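Phosphate ABC transporter, phosphate-binding protein (Clostridium perfringens, PDB 4Q8R) probably serves as the extracytoplasmic receptor of a high-affinity ABC phosphate importer, capturing phosphate for delivery to the membrane transporter. Local coordinates at residues 40-45 with 58-63; 123-128 with 170-175; 76-81 with 203-208; 23-28 with 222-227. All blocks are in the same frame, centred on the assembly; numbering follows the deposited sequence. Where two conformers were deposited one is given.

Interaction 1. Residues 40-45 with 58-63; sequences GSSAGI and ASRDLK. With ZN (zinc ion), chain F; PO4 (phosphate ion), chain B.
Ser41 and Ser59 meet beside a bound phosphate ion at the start of helix 41-50, where the helix N-terminus faces an anion in the manner of a periplasmic-binding-protein cleft. The polar part runs through the two serines. Ser41 OG sits beside its own backbone N (chi1 -66°), which brings both donors to one phosphate oxygen: N lies 2.8 Å and OG 2.6 Å from O1. While donating there, Ser41 OG also accepts the backbone N-H of Ser59 at 2.9 Å. Ser59 OG in turn reaches phosphate O4 (2.7 Å), so both segments grip the same ion. Ser11, Ser13, Thr12 and Thr131 are among its further partners.

A second polar layer is built on Arg60. Its NH2 gives a fairly straight bond to Ser42 OG (2.9 Å, 164°), with the oxygen in the guanidinium plane, and NH1 bonds Asp61 O at 3.0 Å; the charge itself is answered by Glu66.

The apolar part centres on Ile45, whose CD1 lies over one guanidinium face, with Lys63 CE over the opposite one. Ile45 CD1 also packs on Ala58 CB and Leu62 CD2, so the helix packs on the end of strand 55-58 and the loop after it.

At the loop's outer side Asp61 turns away from the helix to bind zinc together with Glu73 and a water; its OD1 stands 2.0 Å from the metal.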
loop_
_atom_site.group_PDB
_atom_site.type_symbol
_atom_site.label_atom_id
_atom_site.label_comp_id
_atom_site.label_asym_id
_atom_site.label_seq_id
_atom_site.Cartn_x
_atom_site.Cartn_y
_atom_site.Cartn_z
ATOM N N GLY A 40 2.341 -1.412 -9.517
ATOM C CA GLY A 40 1.324 -0.609 -8.961
ATOM C C GLY A 40 -0.092 -1.070 -9.250
ATOM O O GLY A 40 -0.320 -1.817 -10.224
ATOM N N SER A 41 -1.027 -0.695 -8.409
ATOM C CA SER A 41 -2.369 -1.211 -8.439
ATOM C C SER A 41 -3.083 -1.011 -9.771
ATOM O O SER A 41 -3.695 -1.984 -10.302
ATOM C CB SER A 41 -3.189 -0.676 -7.336
ATOM O OG SER A 41 -2.765 -1.084 -6.048
ATOM N N SER A 42 -3.108 0.232 -10.278
ATOM C CA SER A 42 -3.901 0.456 -11.460
ATOM C C SER A 42 -3.439 -0.351 -12.626
ATOM O O SER A 42 -4.278 -0.888 -13.384
ATOM C CB SER A 42 -3.976 1.945 -11.789
ATOM O OG SER A 42 -4.649 2.646 -10.747
ATOM N N ALA A 43 -2.134 -0.516 -12.789
ATOM C CA ALA A 43 -1.637 -1.276 -13.916
ATOM C C ALA A 43 -1.929 -2.781 -13.742
ATOM O O ALA A 43 -2.180 -3.496 -14.703
ATOM C CB ALA A 43 -0.170 -1.042 -14.110
ATOM N N GLY A 44 -1.846 -3.270 -12.518
ATOM C CA GLY A 44 -2.160 -4.682 -12.337
ATOM C C GLY A 44 -3.656 -4.973 -12.575
ATOM O O GLY A 44 -4.001 -5.977 -13.165
ATOM N N ILE A 45 -4.522 -4.083 -12.140
ATOM C CA ILE A 45 -5.959 -4.186 -12.372
ATOM C C ILE A 45 -6.234 -4.183 -13.856
ATOM O O ILE A 45 -7.029 -5.031 -14.366
ATOM C CB ILE A 45 -6.763 -3.091 -11.682
ATOM C CG1 ILE A 45 -6.707 -3.241 -10.147
ATOM C CG2 ILE A 45 -8.197 -3.093 -12.133
ATOM C CD1 ILE A 45 -7.105 -2.002 -9.399
ATOM N N ALA A 58 -4.234 -5.501 -6.023
ATOM C CA ALA A 58 -4.574 -4.087 -5.772
ATOM C C ALA A 58 -4.564 -3.770 -4.282
ATOM O O ALA A 58 -4.951 -4.632 -3.414
ATOM C CB ALA A 58 -5.898 -3.798 -6.322
ATOM N N SER A 59 -4.185 -2.551 -3.974
ATOM C CA SER A 59 -4.165 -2.053 -2.585
ATOM C C SER A 59 -5.182 -0.922 -2.416
ATOM O O SER A 59 -5.085 -0.042 -1.522
ATOM C CB SER A 59 -2.776 -1.607 -2.228
ATOM O OG SER A 59 -2.378 -0.492 -2.999
ATOM N N ARG A 60 -6.193 -0.925 -3.286
ATOM C CA ARG A 60 -7.370 -0.057 -3.161
ATOM C C ARG A 60 -8.566 -0.863 -3.652
ATOM O O ARG A 60 -8.373 -1.907 -4.308
ATOM C CB ARG A 60 -7.253 1.219 -4.027
ATOM C CG ARG A 60 -7.001 0.947 -5.492
ATOM C CD ARG A 60 -7.410 2.144 -6.299
ATOM N NE ARG A 60 -6.999 2.100 -7.683
ATOM C CZ ARG A 60 -7.694 1.554 -8.660
ATOM N NH1 ARG A 60 -8.863 0.953 -8.395
ATOM N NH2 ARG A 60 -7.246 1.657 -9.906
ATOM N N ASP A 61 -9.764 -0.406 -3.359
ATOM C CA ASP A 61 -10.909 -1.053 -3.941
ATOM C C ASP A 61 -10.935 -0.805 -5.466
ATOM O O ASP A 61 -10.344 0.151 -5.961
ATOM C CB ASP A 61 -12.179 -0.527 -3.352
ATOM C CG ASP A 61 -13.298 -1.475 -3.526
ATOM O OD1 ASP A 61 -13.152 -2.549 -4.168
ATOM O OD2 ASP A 61 -14.346 -1.150 -3.030
ATOM N N LEU A 62 -11.654 -1.640 -6.188
ATOM C CA LEU A 62 -11.856 -1.423 -7.633
ATOM C C LEU A 62 -12.740 -0.231 -7.862
ATOM O O LEU A 62 -13.615 0.080 -7.040
ATOM C CB LEU A 62 -12.557 -2.623 -8.266
ATOM C CG LEU A 62 -11.807 -3.933 -8.298
ATOM C CD1 LEU A 62 -12.555 -4.947 -9.149
ATOM C CD2 LEU A 62 -10.416 -3.666 -8.869
ATOM N N LYS A 63 -12.525 0.422 -8.987
ATOM C CA LYS A 63 -13.476 1.423 -9.473
ATOM C C LYS A 63 -14.623 0.691 -10.160
ATOM O O LYS A 63 -14.467 -0.437 -10.631
ATOM C CB LYS A 63 -12.779 2.362 -10.420
ATOM C CG LYS A 63 -11.585 3.122 -9.783
ATOM C CD LYS A 63 -10.764 3.790 -10.869
ATOM C CE LYS A 63 -9.467 4.449 -10.407
ATOM N NZ LYS A 63 -9.580 5.906 -10.497
HETATM ZN ZN ZN F . -14.628 -3.907 -4.397
HETATM P P PO4 B . 0.544 0.425 -4.798
HETATM O O1 PO4 B . -0.598 0.316 -5.821
HETATM O O2 PO4 B . 1.886 0.138 -5.439
HETATM O O3 PO4 B . 0.471 1.759 -4.069
HETATM O O4 PO4 B . 0.267 -0.649 -3.693
HETATM O O HOH W 1 -14.306 -4.195 -2.696
#

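Interaction 2. Residues 123-128 with 170-175; sequences VSREDG and IGYISF. With PO4 (phosphate ion), chain B.
Val123 and Gly171 lie opposite each other in two parallel strands, 121-125 and 169-174, whose short segments run 30° apart and come within 5.7 Å. Val123 N bonds Ile170 O at 2.9 Å, with the donor placed nearly on the extension of the carbonyl bond. Beyond this point the backbones separate, and the side chain of Tyr172 bridges the widening gap. With CG between its own backbone N and carbonyl carbon (chi1 51°), the ring leans across to Arg125, and the hydroxyl OH accepts Arg125 N at 3.0 Å along a nearly straight line (166°), so this N-H is met by a side-chain oxygen rather than by the backbone of 170-175. Tyr172 CE1 touches Arg125 CG at 3.6 Å.

Arg125 folds back on itself at chi2 and chi3 to present its head group to the phosphate. NH2 meets phosphate O2 at 2.8 Å in the guanidinium plane, and NH1 makes a weak bond to O3. Glu126 holds the group in a side-on salt bridge, OE1 receiving NE and OE2 receiving NH2; this second-shell carboxylate fixes the rotation of the phosphate-binding guanidinium. A water links NH1 to Tyr172 O.

Strand 151-153 flanks strand 121-125, helix 156-164 packs on Val123, and helix 130-139 covers the tyrosine, Phe135 stacking on its ring.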
loop_
_atom_site.group_PDB
_atom_site.type_symbol
_atom_site.label_atom_id
_atom_site.label_comp_id
_atom_site.label_asym_id
_atom_site.label_seq_id
_atom_site.Cartn_x
_atom_site.Cartn_y
_atom_site.Cartn_z
ATOM N N VAL A 123 6.605 13.956 -0.349
ATOM C CA VAL A 123 6.759 12.866 -1.274
ATOM C C VAL A 123 5.431 12.154 -1.480
ATOM O O VAL A 123 4.779 11.732 -0.529
ATOM C CB VAL A 123 7.893 11.844 -0.891
ATOM C CG1 VAL A 123 8.213 10.923 -2.038
ATOM C CG2 VAL A 123 9.144 12.567 -0.415
ATOM N N SER A 124 5.079 11.997 -2.763
ATOM C CA SER A 124 3.872 11.317 -3.199
ATOM C C SER A 124 4.272 10.166 -4.085
ATOM O O SER A 124 5.405 10.106 -4.620
ATOM C CB SER A 124 2.922 12.218 -4.017
ATOM O OG SER A 124 2.372 13.211 -3.194
ATOM N N ARG A 125 3.363 9.170 -4.175
ATOM C CA ARG A 125 3.517 8.094 -5.104
ATOM C C ARG A 125 3.078 8.586 -6.521
ATOM O O ARG A 125 2.460 9.653 -6.649
ATOM C CB ARG A 125 2.687 6.919 -4.673
ATOM C CG ARG A 125 3.309 6.121 -3.497
ATOM C CD ARG A 125 4.536 5.318 -3.907
ATOM N NE ARG A 125 4.224 4.397 -5.009
ATOM C CZ ARG A 125 3.459 3.293 -4.903
ATOM N NH1 ARG A 125 3.122 2.834 -3.699
ATOM N NH2 ARG A 125 3.124 2.624 -6.003
ATOM N N GLU A 126 3.431 7.804 -7.522
ATOM C CA GLU A 126 3.026 8.036 -8.909
ATOM C C GLU A 126 1.523 7.812 -9.099
ATOM O O GLU A 126 0.872 7.106 -8.352
ATOM C CB GLU A 126 3.785 7.117 -9.817
ATOM C CG GLU A 126 3.335 5.647 -9.883
ATOM C CD GLU A 126 3.586 4.815 -8.641
ATOM O OE1 GLU A 126 4.291 5.250 -7.683
ATOM O OE2 GLU A 126 3.087 3.658 -8.674
ATOM N N ASP A 127 0.973 8.429 -10.139
ATOM C CA ASP A 127 -0.398 8.259 -10.504
ATOM C C ASP A 127 -0.626 6.782 -10.762
ATOM O O ASP A 127 0.173 6.155 -11.425
ATOM C CB ASP A 127 -0.685 9.023 -11.836
ATOM C CG ASP A 127 -2.062 9.560 -11.893
ATOM O OD1 ASP A 127 -2.806 9.251 -10.955
ATOM O OD2 ASP A 127 -2.402 10.287 -12.868
ATOM N N GLY A 128 -1.722 6.266 -10.266
ATOM C CA GLY A 128 -2.051 4.850 -10.483
ATOM C C GLY A 128 -1.737 4.002 -9.258
ATOM O O GLY A 128 -2.183 2.870 -9.181
ATOM N N ILE A 170 8.731 13.581 3.998
ATOM C CA ILE A 170 7.592 12.884 4.519
ATOM C C ILE A 170 7.004 12.105 3.327
ATOM O O ILE A 170 6.922 12.634 2.173
ATOM C CB ILE A 170 6.587 13.810 5.177
ATOM C CG1 ILE A 170 5.471 13.016 5.826
ATOM C CG2 ILE A 170 5.994 14.890 4.191
ATOM C CD1 ILE A 170 4.555 13.801 6.735
ATOM N N GLY A 171 6.612 10.843 3.563
ATOM C CA GLY A 171 5.948 10.037 2.526
ATOM C C GLY A 171 4.937 9.127 3.161
ATOM O O GLY A 171 4.761 9.138 4.357
ATOM N N TYR A 172 4.258 8.321 2.334
ATOM C CA TYR A 172 3.288 7.353 2.831
ATOM C C TYR A 172 3.560 6.011 2.197
ATOM O O TYR A 172 3.954 5.891 1.064
ATOM C CB TYR A 172 1.872 7.836 2.599
ATOM C CG TYR A 172 1.587 8.279 1.156
ATOM C CD1 TYR A 172 1.374 7.343 0.127
ATOM C CD2 TYR A 172 1.489 9.641 0.833
ATOM C CE1 TYR A 172 1.058 7.772 -1.166
ATOM C CE2 TYR A 172 1.232 10.043 -0.457
ATOM C CZ TYR A 172 1.033 9.122 -1.425
ATOM O OH TYR A 172 0.738 9.513 -2.715
ATOM N N ILE A 173 3.330 4.973 2.982
ATOM C CA ILE A 173 3.707 3.641 2.578
ATOM C C ILE A 173 2.986 2.601 3.395
ATOM O O ILE A 173 2.633 2.836 4.542
ATOM C CB ILE A 173 5.210 3.493 2.768
ATOM C CG1 ILE A 173 5.784 2.361 1.961
ATOM C CG2 ILE A 173 5.602 3.332 4.270
ATOM C CD1 ILE A 173 7.272 2.367 1.891
ATOM N N SER A 174 2.741 1.435 2.809
ATOM C CA SER A 174 2.178 0.291 3.541
ATOM C C SER A 174 3.026 -0.040 4.800
ATOM O O SER A 174 4.256 0.005 4.754
ATOM C CB SER A 174 2.211 -0.927 2.625
ATOM O OG SER A 174 2.046 -2.145 3.337
ATOM N N PHE A 175 2.346 -0.436 5.862
ATOM C CA PHE A 175 2.999 -0.876 7.082
ATOM C C PHE A 175 3.998 -2.009 6.775
ATOM O O PHE A 175 4.984 -2.214 7.542
ATOM C CB PHE A 175 1.975 -1.466 8.027
ATOM C CG PHE A 175 1.117 -0.491 8.784
ATOM C CD1 PHE A 175 1.085 0.897 8.538
ATOM C CD2 PHE A 175 0.262 -1.006 9.825
ATOM C CE1 PHE A 175 0.268 1.701 9.275
ATOM C CE2 PHE A 175 -0.508 -0.178 10.588
ATOM C CZ PHE A 175 -0.540 1.205 10.289
HETATM P P PO4 B . 0.544 0.425 -4.798
HETATM O O1 PO4 B . -0.598 0.316 -5.821
HETATM O O2 PO4 B . 1.886 0.138 -5.439
HETATM O O3 PO4 B . 0.471 1.759 -4.069
HETATM O O4 PO4 B . 0.267 -0.649 -3.693
HETATM O O HOH W 2 -0.330 12.026 -2.903
HETATM O O HOH W 3 3.523 3.926 -1.001
#

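Interaction 3. Residues 76-81 with 203-208; sequences IAYDGI and KVSRPF
Arg206 and Asp79 face each other as a hydrogen-bonded pair where strand 205-213 runs antiparallel to strand 71-86, in the sheet region near the phosphate cleft of this binding-protein fold. Their backbones exchange two bonds, Asp79 N to Arg206 O and Arg206 N to Asp79 O. From Arg206 CB the chain bends at chi2 (71°). CG then touches Ile81 CD1 at 3.7 Å, and CD passes equally near Asp79 O. NE and NH1 form a salt bridge to one oxygen: NE bonds Asp79 OD2 at 2.8 Å, using its anti lone pair, while NH1 reaches the same OD2 at 2.9 Å, almost on the line of its C-O bond. Carboxylate and guanidinium are nearly coplanar, 20° apart, and Ile81 CG1 lies over one guanidinium face. At the tip NH2 turns to Ser59 O, and NH1 has Thr131 as a second partner.

Asp79 has further neighbours: its CB sits over the face of the Phe208 ring, 3.3 Å from CE1, and its OD1 accepts from Ser174 OG. On the reverse face of the sheet the Tyr78 ring lies against Arg206 O and Pro207 N, with Ser205 OG at its edge, 3.3 Å from CE2.

One carboxylate oxygen therefore takes two donors from a buried arginine whose side chain comes within about 5 Å of the phosphate. Such pairing would probably temper the arginine's charge while holding it in place beside the anion.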
loop_
_atom_site.group_PDB
_atom_site.type_symbol
_atom_site.label_atom_id
_atom_site.label_comp_id
_atom_site.label_asym_id
_atom_site.label_seq_id
_atom_site.Cartn_x
_atom_site.Cartn_y
_atom_site.Cartn_z
ATOM N N ILE A 76 -7.622 -10.341 0.533
ATOM C CA ILE A 76 -6.607 -11.231 1.145
ATOM C C ILE A 76 -5.934 -10.750 2.443
ATOM O O ILE A 76 -5.347 -11.551 3.176
ATOM C CB ILE A 76 -5.493 -11.632 0.173
ATOM C CG1 ILE A 76 -4.742 -10.404 -0.349
ATOM C CG2 ILE A 76 -6.039 -12.407 -1.007
ATOM C CD1 ILE A 76 -3.515 -10.752 -1.214
ATOM N N ALA A 77 -6.083 -9.464 2.722
ATOM C CA ALA A 77 -5.511 -8.776 3.901
ATOM C C ALA A 77 -6.120 -7.384 3.989
ATOM O O ALA A 77 -6.713 -6.889 3.008
ATOM C CB ALA A 77 -4.001 -8.686 3.841
ATOM N N TYR A 78 -5.976 -6.765 5.161
ATOM C CA TYR A 78 -6.138 -5.307 5.275
ATOM C C TYR A 78 -4.763 -4.764 5.614
ATOM O O TYR A 78 -3.897 -5.495 6.116
ATOM C CB TYR A 78 -7.260 -4.953 6.259
ATOM C CG TYR A 78 -8.236 -3.955 5.818
ATOM C CD1 TYR A 78 -9.277 -4.283 4.928
ATOM C CD2 TYR A 78 -8.136 -2.604 6.290
ATOM C CE1 TYR A 78 -10.179 -3.284 4.515
ATOM C CE2 TYR A 78 -9.024 -1.615 5.890
ATOM C CZ TYR A 78 -10.038 -1.940 5.000
ATOM O OH TYR A 78 -10.885 -0.921 4.593
ATOM N N ASP A 79 -4.538 -3.498 5.291
ATOM C CA ASP A 79 -3.236 -2.888 5.365
ATOM C C ASP A 79 -3.347 -1.424 5.830
ATOM O O ASP A 79 -4.117 -0.626 5.257
ATOM C CB ASP A 79 -2.552 -2.919 4.000
ATOM C CG ASP A 79 -1.170 -2.287 3.994
ATOM O OD1 ASP A 79 -0.264 -2.679 4.748
ATOM O OD2 ASP A 79 -0.927 -1.414 3.164
ATOM N N GLY A 80 -2.552 -1.063 6.824
ATOM C CA GLY A 80 -2.410 0.297 7.231
ATOM C C GLY A 80 -1.460 1.043 6.328
ATOM O O GLY A 80 -0.537 0.466 5.730
ATOM N N ILE A 81 -1.709 2.338 6.204
ATOM C CA ILE A 81 -0.782 3.210 5.483
ATOM C C ILE A 81 -0.142 4.119 6.579
ATOM O O ILE A 81 -0.839 4.875 7.288
ATOM C CB ILE A 81 -1.465 4.083 4.460
ATOM C CG1 ILE A 81 -2.154 3.199 3.368
ATOM C CG2 ILE A 81 -0.463 5.073 3.835
ATOM C CD1 ILE A 81 -3.000 3.967 2.424
ATOM N N LYS A 203 -6.697 5.386 11.410
ATOM C CA LYS A 203 -7.707 5.677 10.457
ATOM C C LYS A 203 -7.269 5.472 9.018
ATOM O O LYS A 203 -8.109 5.470 8.113
ATOM C CB LYS A 203 -8.170 7.150 10.673
ATOM C CG LYS A 203 -8.993 7.422 11.946
ATOM C CD LYS A 203 -10.200 6.485 12.064
ATOM C CE LYS A 203 -10.937 6.689 13.377
ATOM N NZ LYS A 203 -11.781 5.516 13.720
ATOM N N VAL A 204 -5.980 5.307 8.767
ATOM C CA VAL A 204 -5.519 5.249 7.394
ATOM C C VAL A 204 -5.220 3.792 7.026
ATOM O O VAL A 204 -4.163 3.223 7.360
ATOM C CB VAL A 204 -4.295 6.141 7.127
ATOM C CG1 VAL A 204 -4.228 6.478 5.625
ATOM C CG2 VAL A 204 -4.348 7.468 7.909
ATOM N N SER A 205 -6.152 3.185 6.301
ATOM C CA SER A 205 -6.043 1.779 5.964
ATOM C C SER A 205 -6.862 1.443 4.730
ATOM O O SER A 205 -7.719 2.224 4.332
ATOM C CB SER A 205 -6.504 0.935 7.176
ATOM O OG SER A 205 -7.873 1.075 7.432
ATOM N N ARG A 206 -6.638 0.261 4.167
ATOM C CA ARG A 206 -7.247 -0.098 2.903
ATOM C C ARG A 206 -7.138 -1.632 2.700
ATOM O O ARG A 206 -6.330 -2.293 3.383
ATOM C CB ARG A 206 -6.639 0.699 1.722
ATOM C CG ARG A 206 -5.162 0.982 1.822
ATOM C CD ARG A 206 -4.358 -0.313 1.627
ATOM N NE ARG A 206 -2.923 -0.134 1.715
ATOM C CZ ARG A 206 -2.171 0.420 0.783
ATOM N NH1 ARG A 206 -0.889 0.511 0.989
ATOM N NH2 ARG A 206 -2.726 0.926 -0.348
ATOM N N PRO A 207 -7.994 -2.203 1.846
ATOM C CA PRO A 207 -7.844 -3.655 1.563
ATOM C C PRO A 207 -6.699 -3.965 0.607
ATOM O O PRO A 207 -6.288 -3.133 -0.229
ATOM C CB PRO A 207 -9.174 -4.004 0.872
ATOM C CG PRO A 207 -9.519 -2.719 0.094
ATOM C CD PRO A 207 -9.129 -1.621 1.108
ATOM N N PHE A 208 -6.227 -5.202 0.691
ATOM C CA PHE A 208 -5.467 -5.881 -0.347
ATOM C C PHE A 208 -6.419 -6.818 -1.050
ATOM O O PHE A 208 -7.088 -7.624 -0.376
ATOM C CB PHE A 208 -4.286 -6.646 0.199
ATOM C CG PHE A 208 -3.092 -5.817 0.635
ATOM C CD1 PHE A 208 -3.020 -4.405 0.522
ATOM C CD2 PHE A 208 -1.955 -6.474 1.133
ATOM C CE1 PHE A 208 -1.877 -3.724 0.905
ATOM C CE2 PHE A 208 -0.820 -5.793 1.473
ATOM C CZ PHE A 208 -0.770 -4.405 1.366
#

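Interaction 4. Residues 23-28 with 222-227; sequences EAFKTK and KSFIDF
Phe25 and Phe227 lead an apolar helix-to-helix contact at the periphery of the chain, its centre about 22 Å from the centre of the chain, where helix 15-28 meets helix 219-229. The short segments run at 116° to one another with their axes 10.6 Å apart, a spacing filled by large side chains; no hydrogen bond crosses. Phe25 stretches into the gap with CG anti to its backbone N (chi1 -174°). Over one face of its ring comes Phe224: CD1 is 3.6 Å from Phe25 CD2, and the backbone CA of Phe224 makes a CH-pi contact, 4.0 Å from the ring centroid. Phe25 CZ touches Ser223 CB.

Phe25, Phe224 and Phe227 form an aromatic cluster of obliquely set rings: the Phe25 and Phe227 side chains slide past each other in opposite directions, their ring planes 49° apart. In the fold, helix 15-28 is the connection of a beta-alpha-beta unit between parallel strands 6-10 and 34-38, so the cluster ties that unit to a helix from near the end of the chain.

Phe227 CB packs on Phe25 CD1 (3.6 Å), and its tip CZ reaches Ala24 CB at 3.8 Å. Toward solvent, the aliphatic part of Lys28 crosses the Phe227 ring at about a right angle, CG 3.9 Å from CE1. Met18 and Glu21 also touch Phe224, and helix 231-239 meets Ala24 through Glu232 and Ile236.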
loop_
_atom_site.group_PDB
_atom_site.type_symbol
_atom_site.label_atom_id
_atom_site.label_comp_id
_atom_site.label_asym_id
_atom_site.label_seq_id
_atom_site.Cartn_x
_atom_site.Cartn_y
_atom_site.Cartn_z
ATOM N N GLU A 23 6.338 -18.378 -1.975
ATOM C CA GLU A 23 7.415 -19.293 -1.622
ATOM C C GLU A 23 6.848 -20.385 -0.747
ATOM O O GLU A 23 7.287 -21.551 -0.806
ATOM C CB GLU A 23 8.565 -18.574 -0.912
ATOM C CG GLU A 23 9.303 -17.523 -1.772
ATOM C CD GLU A 23 9.622 -17.922 -3.239
ATOM O OE1 GLU A 23 9.664 -17.064 -4.197
ATOM O OE2 GLU A 23 9.862 -19.081 -3.487
ATOM N N ALA A 24 5.911 -20.032 0.102
ATOM C CA ALA A 24 5.340 -21.049 1.014
ATOM C C ALA A 24 4.480 -22.030 0.204
ATOM O O ALA A 24 4.476 -23.245 0.472
ATOM C CB ALA A 24 4.565 -20.411 2.126
ATOM N N PHE A 25 3.703 -21.506 -0.740
ATOM C CA PHE A 25 2.886 -22.320 -1.610
ATOM C C PHE A 25 3.705 -23.319 -2.448
ATOM O O PHE A 25 3.179 -24.445 -2.789
ATOM C CB PHE A 25 2.078 -21.381 -2.527
ATOM C CG PHE A 25 1.071 -22.072 -3.386
ATOM C CD1 PHE A 25 -0.048 -22.711 -2.811
ATOM C CD2 PHE A 25 1.186 -22.030 -4.786
ATOM C CE1 PHE A 25 -1.007 -23.327 -3.630
ATOM C CE2 PHE A 25 0.234 -22.627 -5.599
ATOM C CZ PHE A 25 -0.866 -23.273 -5.026
ATOM N N LYS A 26 4.956 -22.967 -2.774
ATOM C CA LYS A 26 5.841 -23.830 -3.551
ATOM C C LYS A 26 6.042 -25.150 -2.828
ATOM O O LYS A 26 6.219 -26.193 -3.475
ATOM C CB LYS A 26 7.202 -23.167 -3.845
ATOM C CG LYS A 26 8.032 -23.875 -4.900
ATOM C CD LYS A 26 7.446 -23.753 -6.303
ATOM C CE LYS A 26 8.279 -24.457 -7.351
ATOM N NZ LYS A 26 7.709 -24.258 -8.731
ATOM N N THR A 27 6.018 -25.129 -1.516
ATOM C CA THR A 27 6.154 -26.371 -0.791
ATOM C C THR A 27 4.860 -27.237 -0.841
ATOM O O THR A 27 4.942 -28.477 -0.727
ATOM C CB THR A 27 6.614 -26.178 0.670
ATOM O OG1 THR A 27 5.603 -25.483 1.404
ATOM C CG2 THR A 27 7.938 -25.410 0.714
ATOM N N LYS A 28 3.705 -26.578 -0.992
ATOM C CA LYS A 28 2.417 -27.266 -1.098
ATOM C C LYS A 28 2.183 -27.825 -2.498
ATOM O O LYS A 28 1.768 -28.988 -2.621
ATOM C CB LYS A 28 1.246 -26.365 -0.691
ATOM C CG LYS A 28 1.352 -25.783 0.712
ATOM C CD LYS A 28 0.698 -26.691 1.752
ATOM C CE LYS A 28 1.008 -26.247 3.176
ATOM N NZ LYS A 28 2.420 -26.564 3.548
ATOM N N LYS A 222 -6.636 -20.587 -8.565
ATOM C CA LYS A 222 -7.658 -20.724 -7.514
ATOM C C LYS A 222 -7.015 -21.363 -6.283
ATOM O O LYS A 222 -7.259 -20.929 -5.139
ATOM C CB LYS A 222 -8.869 -21.537 -8.003
ATOM C CG LYS A 222 -10.095 -21.454 -7.068
ATOM C CD LYS A 222 -11.053 -22.637 -7.188
ATOM C CE LYS A 222 -11.846 -22.882 -5.905
ATOM N NZ LYS A 222 -12.113 -24.334 -5.793
ATOM N N SER A 223 -6.177 -22.374 -6.527
ATOM C CA SER A 223 -5.389 -23.000 -5.439
ATOM C C SER A 223 -4.541 -22.065 -4.661
ATOM O O SER A 223 -4.475 -22.140 -3.428
ATOM C CB SER A 223 -4.419 -24.068 -5.991
ATOM O OG SER A 223 -5.102 -25.197 -5.941
ATOM N N PHE A 224 -3.840 -21.216 -5.390
ATOM C CA PHE A 224 -3.015 -20.202 -4.755
ATOM C C PHE A 224 -3.832 -19.236 -3.898
ATOM O O PHE A 224 -3.440 -18.965 -2.782
ATOM C CB PHE A 224 -2.147 -19.496 -5.796
ATOM C CG PHE A 224 -1.181 -18.513 -5.223
ATOM C CD1 PHE A 224 -0.335 -18.876 -4.162
ATOM C CD2 PHE A 224 -1.098 -17.232 -5.731
ATOM C CE1 PHE A 224 0.567 -17.966 -3.591
ATOM C CE2 PHE A 224 -0.214 -16.340 -5.211
ATOM C CZ PHE A 224 0.604 -16.665 -4.117
ATOM N N ILE A 225 -4.954 -18.704 -4.411
ATOM C CA ILE A 225 -5.760 -17.766 -3.650
ATOM C C ILE A 225 -6.307 -18.481 -2.390
ATOM O O ILE A 225 -6.367 -17.911 -1.304
ATOM C CB ILE A 225 -6.898 -17.275 -4.500
ATOM C CG1 ILE A 225 -6.328 -16.346 -5.614
ATOM C CG2 ILE A 225 -7.926 -16.565 -3.647
ATOM C CD1 ILE A 225 -7.350 -15.850 -6.608
ATOM N N ASP A 226 -6.764 -19.723 -2.547
ATOM C CA ASP A 226 -7.269 -20.500 -1.402
ATOM C C ASP A 226 -6.163 -20.685 -0.363
ATOM O O ASP A 226 -6.421 -20.643 0.855
ATOM C CB ASP A 226 -7.866 -21.839 -1.887
ATOM C CG ASP A 226 -9.252 -21.669 -2.578
ATOM O OD1 ASP A 226 -9.926 -20.609 -2.443
ATOM O OD2 ASP A 226 -9.654 -22.616 -3.291
ATOM N N PHE A 227 -4.925 -20.863 -0.824
ATOM C CA PHE A 227 -3.821 -20.987 0.120
ATOM C C PHE A 227 -3.604 -19.693 0.898
ATOM O O PHE A 227 -3.353 -19.694 2.072
ATOM C CB PHE A 227 -2.551 -21.339 -0.579
ATOM C CG PHE A 227 -1.374 -21.304 0.315
ATOM C CD1 PHE A 227 -1.145 -22.353 1.193
ATOM C CD2 PHE A 227 -0.495 -20.211 0.321
ATOM C CE1 PHE A 227 -0.036 -22.329 2.021
ATOM C CE2 PHE A 227 0.599 -20.177 1.165
ATOM C CZ PHE A 227 0.837 -21.231 2.018
#

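In the fold
Interactions 1, 2 and 3 are buried and cluster near the phosphate: the first two bond it directly, while in the third a side chain comes within about 5 Å. A probable hydrogen bond from Ser42 OG to Gly128 O joins 1 to 2, and the junctions of 1 with 3 and of 2 with 3 are polar as well. Interactions 2 and 3 belong to one sheet, in which strands 169-174 and 71-86 are neighbours; one pairs parallel strands, the other antiparallel. Interaction 4 is different: partly buried, nearer the surface and mainly apolar, with no hydrogen bond across it, it joins two helices. Its sequence span encloses the other three, and helix 219-229 directly follows strand 205-213 of interaction 3.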